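Local atomic coordinates of putative glycosyl hydrolase (Bacteroides thetaiotaomicron VPI-5482, PDB entry 3K11), a protein that probably acts as a glycoside hydrolase of family 88, on a substrate that is not established. Residues F40-I43 / D44-T47; Y82-G85 / V86-S89. All coordinates share one frame; numbering follows the deposited sequence.

Contact 1 of 2, residues F40-I43 / D44-T47; sequences FAYI and DKET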
loop_
_atom_site.group_PDB
_atom_site.type_symbol
_atom_site.label_atom_id
_atom_site.label_comp_id
_atom_site.label_asym_id
_atom_site.label_seq_id
_atom_site.Cartn_x
_atom_site.Cartn_y
_atom_site.Cartn_z
ATOM N N PHE A 40 -14.092 31.769 11.071
ATOM C CA PHE A 40 -13.599 33.062 11.518
ATOM C C PHE A 40 -14.433 33.596 12.686
ATOM O O PHE A 40 -13.889 34.091 13.678
ATOM C CB PHE A 40 -13.623 34.060 10.356
ATOM C CG PHE A 40 -13.186 35.440 10.747
ATOM C CD1 PHE A 40 -11.901 35.662 11.169
ATOM C CD2 PHE A 40 -14.084 36.507 10.742
ATOM C CE1 PHE A 40 -11.476 36.913 11.568
ATOM C CE2 PHE A 40 -13.675 37.759 11.142
ATOM C CZ PHE A 40 -12.352 37.969 11.538
ATOM N N ALA A 41 -15.748 33.516 12.571
ATOM C CA ALA A 41 -16.613 34.064 13.649
ATOM C C ALA A 41 -16.328 33.320 14.943
ATOM O O ALA A 41 -16.251 33.892 16.022
ATOM C CB ALA A 41 -18.089 33.948 13.275
ATOM N N TYR A 42 -16.152 32.016 14.833
ATOM C CA TYR A 42 -15.860 31.218 16.001
ATOM C C TYR A 42 -14.535 31.591 16.658
ATOM O O TYR A 42 -14.480 31.829 17.841
ATOM C CB TYR A 42 -15.862 29.736 15.613
ATOM C CG TYR A 42 -15.443 28.840 16.754
ATOM C CD1 TYR A 42 -16.208 28.735 17.897
ATOM C CD2 TYR A 42 -14.299 28.086 16.675
ATOM C CE1 TYR A 42 -15.804 27.919 18.948
ATOM C CE2 TYR A 42 -13.896 27.281 17.715
ATOM C CZ TYR A 42 -14.649 27.189 18.838
ATOM O OH TYR A 42 -14.197 26.358 19.856
ATOM N N ILE A 43 -13.463 31.660 15.878
ATOM C CA ILE A 43 -12.151 31.898 16.479
ATOM C C ILE A 43 -12.050 33.323 17.020
ATOM O O ILE A 43 -11.291 33.565 17.940
ATOM C CB ILE A 43 -10.978 31.586 15.534
ATOM C CG1 ILE A 43 -10.983 32.498 14.293
ATOM C CG2 ILE A 43 -11.000 30.082 15.162
ATOM C CD1 ILE A 43 -9.640 33.043 13.954
ATOM N N ASP A 44 -12.797 34.232 16.414
ATOM C CA ASP A 44 -12.779 35.640 16.835
ATOM C C ASP A 44 -13.174 35.731 18.332
ATOM O O ASP A 44 -12.438 36.360 19.163
ATOM C CB ASP A 44 -13.749 36.422 15.957
ATOM C CG ASP A 44 -13.664 37.929 16.147
ATOM O OD1 ASP A 44 -12.615 38.450 16.615
ATOM O OD2 ASP A 44 -14.655 38.580 15.792
ATOM N N LYS A 45 -14.298 35.070 18.662
ATOM C CA LYS A 45 -14.815 35.051 20.057
ATOM C C LYS A 45 -14.005 34.184 21.026
ATOM O O LYS A 45 -14.134 34.340 22.232
ATOM C CB LYS A 45 -16.339 34.768 20.170
ATOM C CG LYS A 45 -17.018 33.674 19.297
ATOM C CD LYS A 45 -16.692 32.224 19.688
ATOM C CE LYS A 45 -17.347 31.819 20.967
ATOM N NZ LYS A 45 -17.303 30.412 21.461
ATOM N N GLU A 46 -13.175 33.294 20.503
ATOM C CA GLU A 46 -12.315 32.437 21.313
ATOM C C GLU A 46 -10.873 32.859 21.439
ATOM O O GLU A 46 -10.025 32.081 21.924
ATOM C CB GLU A 46 -12.366 31.025 20.720
ATOM C CG GLU A 46 -13.698 30.350 20.935
ATOM C CD GLU A 46 -13.982 30.099 22.416
ATOM O OE1 GLU A 46 -13.081 30.260 23.274
ATOM O OE2 GLU A 46 -15.111 29.747 22.710
ATOM N N THR A 47 -10.552 34.046 20.938
ATOM C CA THR A 47 -9.212 34.594 21.028
ATOM C C THR A 47 -9.271 36.034 21.539
ATOM O O THR A 47 -8.794 36.958 20.874
ATOM C CB THR A 47 -8.482 34.492 19.673
ATOM O OG1 THR A 47 -9.281 35.057 18.612
ATOM C CG2 THR A 47 -8.138 32.993 19.374
HETATM O O HOH W 1 -15.226 26.707 22.240
#

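Contact 2 of 2, residues Y82-G85 / V86-S89; sequences YEWG and VTYS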
loop_
_atom_site.group_PDB
_atom_site.type_symbol
_atom_site.label_atom_id
_atom_site.label_comp_id
_atom_site.label_asym_id
_atom_site.label_seq_id
_atom_site.Cartn_x
_atom_site.Cartn_y
_atom_site.Cartn_z
ATOM N N TYR A 82 2.527 28.944 17.732
ATOM C CA TYR A 82 2.871 28.856 16.305
ATOM C C TYR A 82 1.635 28.562 15.478
ATOM O O TYR A 82 1.516 29.045 14.359
ATOM C CB TYR A 82 3.969 27.824 16.062
ATOM C CG TYR A 82 3.593 26.375 16.173
ATOM C CD1 TYR A 82 3.030 25.712 15.085
ATOM C CD2 TYR A 82 3.900 25.633 17.277
ATOM C CE1 TYR A 82 2.723 24.387 15.151
ATOM C CE2 TYR A 82 3.597 24.301 17.335
ATOM C CZ TYR A 82 2.988 23.687 16.265
ATOM O OH TYR A 82 2.722 22.318 16.267
ATOM N N GLU A 83 0.698 27.810 16.066
ATOM C CA GLU A 83 -0.595 27.542 15.402
ATOM C C GLU A 83 -1.283 28.833 15.030
ATOM O O GLU A 83 -1.835 28.973 13.931
ATOM C CB GLU A 83 -1.502 26.654 16.256
ATOM C CG GLU A 83 -0.935 25.301 16.635
ATOM C CD GLU A 83 -0.330 25.274 18.021
ATOM O OE1 GLU A 83 0.572 26.064 18.298
ATOM O OE2 GLU A 83 -0.743 24.422 18.828
ATOM N N TRP A 84 -1.253 29.810 15.931
ATOM C CA TRP A 84 -1.912 31.070 15.607
ATOM C C TRP A 84 -1.082 31.913 14.653
ATOM O O TRP A 84 -1.646 32.691 13.892
ATOM C CB TRP A 84 -2.364 31.822 16.892
ATOM C CG TRP A 84 -3.820 32.084 16.812
ATOM C CD1 TRP A 84 -4.447 33.275 16.772
ATOM C CD2 TRP A 84 -4.840 31.088 16.612
ATOM N NE1 TRP A 84 -5.787 33.098 16.624
ATOM C CE2 TRP A 84 -6.061 31.763 16.511
ATOM C CE3 TRP A 84 -4.826 29.697 16.501
ATOM C CZ2 TRP A 84 -7.265 31.097 16.332
ATOM C CZ3 TRP A 84 -6.040 29.021 16.317
ATOM C CH2 TRP A 84 -7.227 29.725 16.223
ATOM N N GLY A 85 0.252 31.749 14.666
ATOM C CA GLY A 85 1.095 32.342 13.622
ATOM C C GLY A 85 0.548 31.928 12.250
ATOM O O GLY A 85 0.417 32.756 11.317
ATOM N N VAL A 86 0.175 30.665 12.123
ATOM C CA VAL A 86 -0.414 30.225 10.856
ATOM C C VAL A 86 -1.745 30.939 10.603
ATOM O O VAL A 86 -2.030 31.442 9.484
ATOM C CB VAL A 86 -0.580 28.674 10.807
ATOM C CG1 VAL A 86 -1.190 28.255 9.441
ATOM C CG2 VAL A 86 0.743 27.983 11.084
ATOM N N THR A 87 -2.573 31.049 11.640
ATOM C CA THR A 87 -3.878 31.719 11.499
ATOM C C THR A 87 -3.706 33.152 11.036
ATOM O O THR A 87 -4.463 33.639 10.170
ATOM C CB THR A 87 -4.648 31.667 12.816
ATOM O OG1 THR A 87 -4.902 30.299 13.158
ATOM C CG2 THR A 87 -5.989 32.465 12.741
ATOM N N TYR A 88 -2.733 33.850 11.612
ATOM C CA TYR A 88 -2.516 35.243 11.201
ATOM C C TYR A 88 -2.129 35.355 9.717
ATOM O O TYR A 88 -2.630 36.222 9.001
ATOM C CB TYR A 88 -1.440 35.906 12.058
ATOM C CG TYR A 88 -1.808 36.042 13.516
ATOM C CD1 TYR A 88 -2.999 36.666 13.905
ATOM C CD2 TYR A 88 -0.956 35.581 14.509
ATOM C CE1 TYR A 88 -3.330 36.776 15.248
ATOM C CE2 TYR A 88 -1.289 35.688 15.856
ATOM C CZ TYR A 88 -2.461 36.302 16.221
ATOM O OH TYR A 88 -2.801 36.411 17.560
ATOM N N SER A 89 -1.206 34.503 9.266
ATOM C CA SER A 89 -0.826 34.474 7.836
ATOM C C SER A 89 -2.011 34.131 6.952
ATOM O O SER A 89 -2.194 34.743 5.887
ATOM C CB SER A 89 0.356 33.501 7.560
ATOM O OG SER A 89 1.632 34.118 7.822
HETATM O O HOH W 2 -3.811 27.091 12.974
HETATM O O HOH W 3 2.989 32.616 9.593
#

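Contact 1 of 2, residues F40-I43 / D44-T47
Tyr-42 and Glu-46, one turn apart, meet where helix 29-45 runs out at its C-terminal end, on the outer part of the six-hairpin, (alpha/alpha)-barrel fold expected for a family 88 glycoside hydrolase. CG of Glu-46 lies over one face of the Tyr-42 ring in a CH-pi contact, 4.1 Å from the ring centroid and 26° off its normal, offset toward the rim on the CE1 side. The Glu-46 chain then bends at chi2, and the carboxylate plane stands 51° from the ring. Beyond it, one water joins the two side chains at the edge of the ring, 2.6 Å from Tyr-42 OH and donating to OE2 of Glu-46. That hydroxyl also bonds Gln-370, and OE1 of Glu-46 takes the backbone N of Ala-76, so that both carboxylate oxygens have partners.

Lys-45 is exposed and crosses the ring at a slant, NZ 3.8 Å from Tyr-42 CE1. In the conformer given, its chain curls through bends at chi2 and chi3 and NZ pairs with OE2 of Glu-46 at 2.6 Å, on the anti side of the carboxylate. Because Lys-45 has a second conformer and also touches a crystal neighbour, this salt bridge is doubtful.

The backbone records the fraying of the helix. Asp-44 N donates to Phe-40 O at 2.9 Å, whereas Glu-46 N divides weakly between the carbonyls of Tyr-42 and Ile-43. Asp-44 OD1 forms a salt bridge with Arg-110 of helix 101-128. Thr-47 N is badly angled for Ile-43 O, and the hydroxyl of the same residue makes the bond instead: OG1, which also pairs with Tyr-106 OH, donates to Ile-43 O at 2.6 Å, tilted 31° from the carbonyl plane.

Contact 2 of 2, residues Y82-G85 / V86-S89
The indole of Trp-84 carries Thr-87 on one face and the Tyr-88 hydroxyl at its edge, in an i/i+3/i+4 cluster on the first turns of helix 82-98, an inner helix of the probable (alpha/alpha)-barrel. CB of Thr-87 sits 3.9 Å from the centroid of the five-membered ring and only 12° off its normal, a CH-pi contact. OG1 leans over the six-membered part, 3.4 Å from Trp-84 CE3, while CG2 rests above CE2 and NE1. Phe-77 also stacks on the indole.

Toward Tyr-88 the indole offers its edge: the rings are T-shaped, with planes at 86° and centroids 5.2 Å apart, and CD1 of Trp-84 comes 3.7 Å from CZ of Tyr-88. A chi1 of -124°, away from any staggered value, swings the indole into this position. Outside partners hold both polar ends, Tyr-106 OH taking Trp-84 NE1 and Leu-79 O pairing with Tyr-88 OH.

Beneath the rings the helix is regular, its shortest bond running from Tyr-88 N to Trp-84 O at 2.8 Å. One residue along, a water donates to Gly-85 O and accepts from Ser-89 OG, which also bonds Lys-156 NZ, the water lying 2.7 Å from that OG.

Overall arrangement
The two contacts lie on successive helices, 29-45 and 82-98, with centres about 14 Å apart. Contact 2 is core, about 7 Å from the centre of the chain, and all but one of its residues are buried; contact 1, about 18 Å out, is partly exposed. Chemistry follows place: aromatic packing and regular helix bonds inside; outside, the Tyr-42 ring under an aliphatic carbon, the Asp-44 to Arg-110 salt bridge and a hydroxyl-closed helix end. They meet through Trp-84 and Thr-87: Trp-84 CZ2 packs 3.8 Å from CB of Ile-43, and Thr-87 CG2 lies 3.9 Å from Ile-43 CD1. Tyr-106 and Tyr-400 touch both contacts, so helices 101-128 and 400-416 both reach the junction.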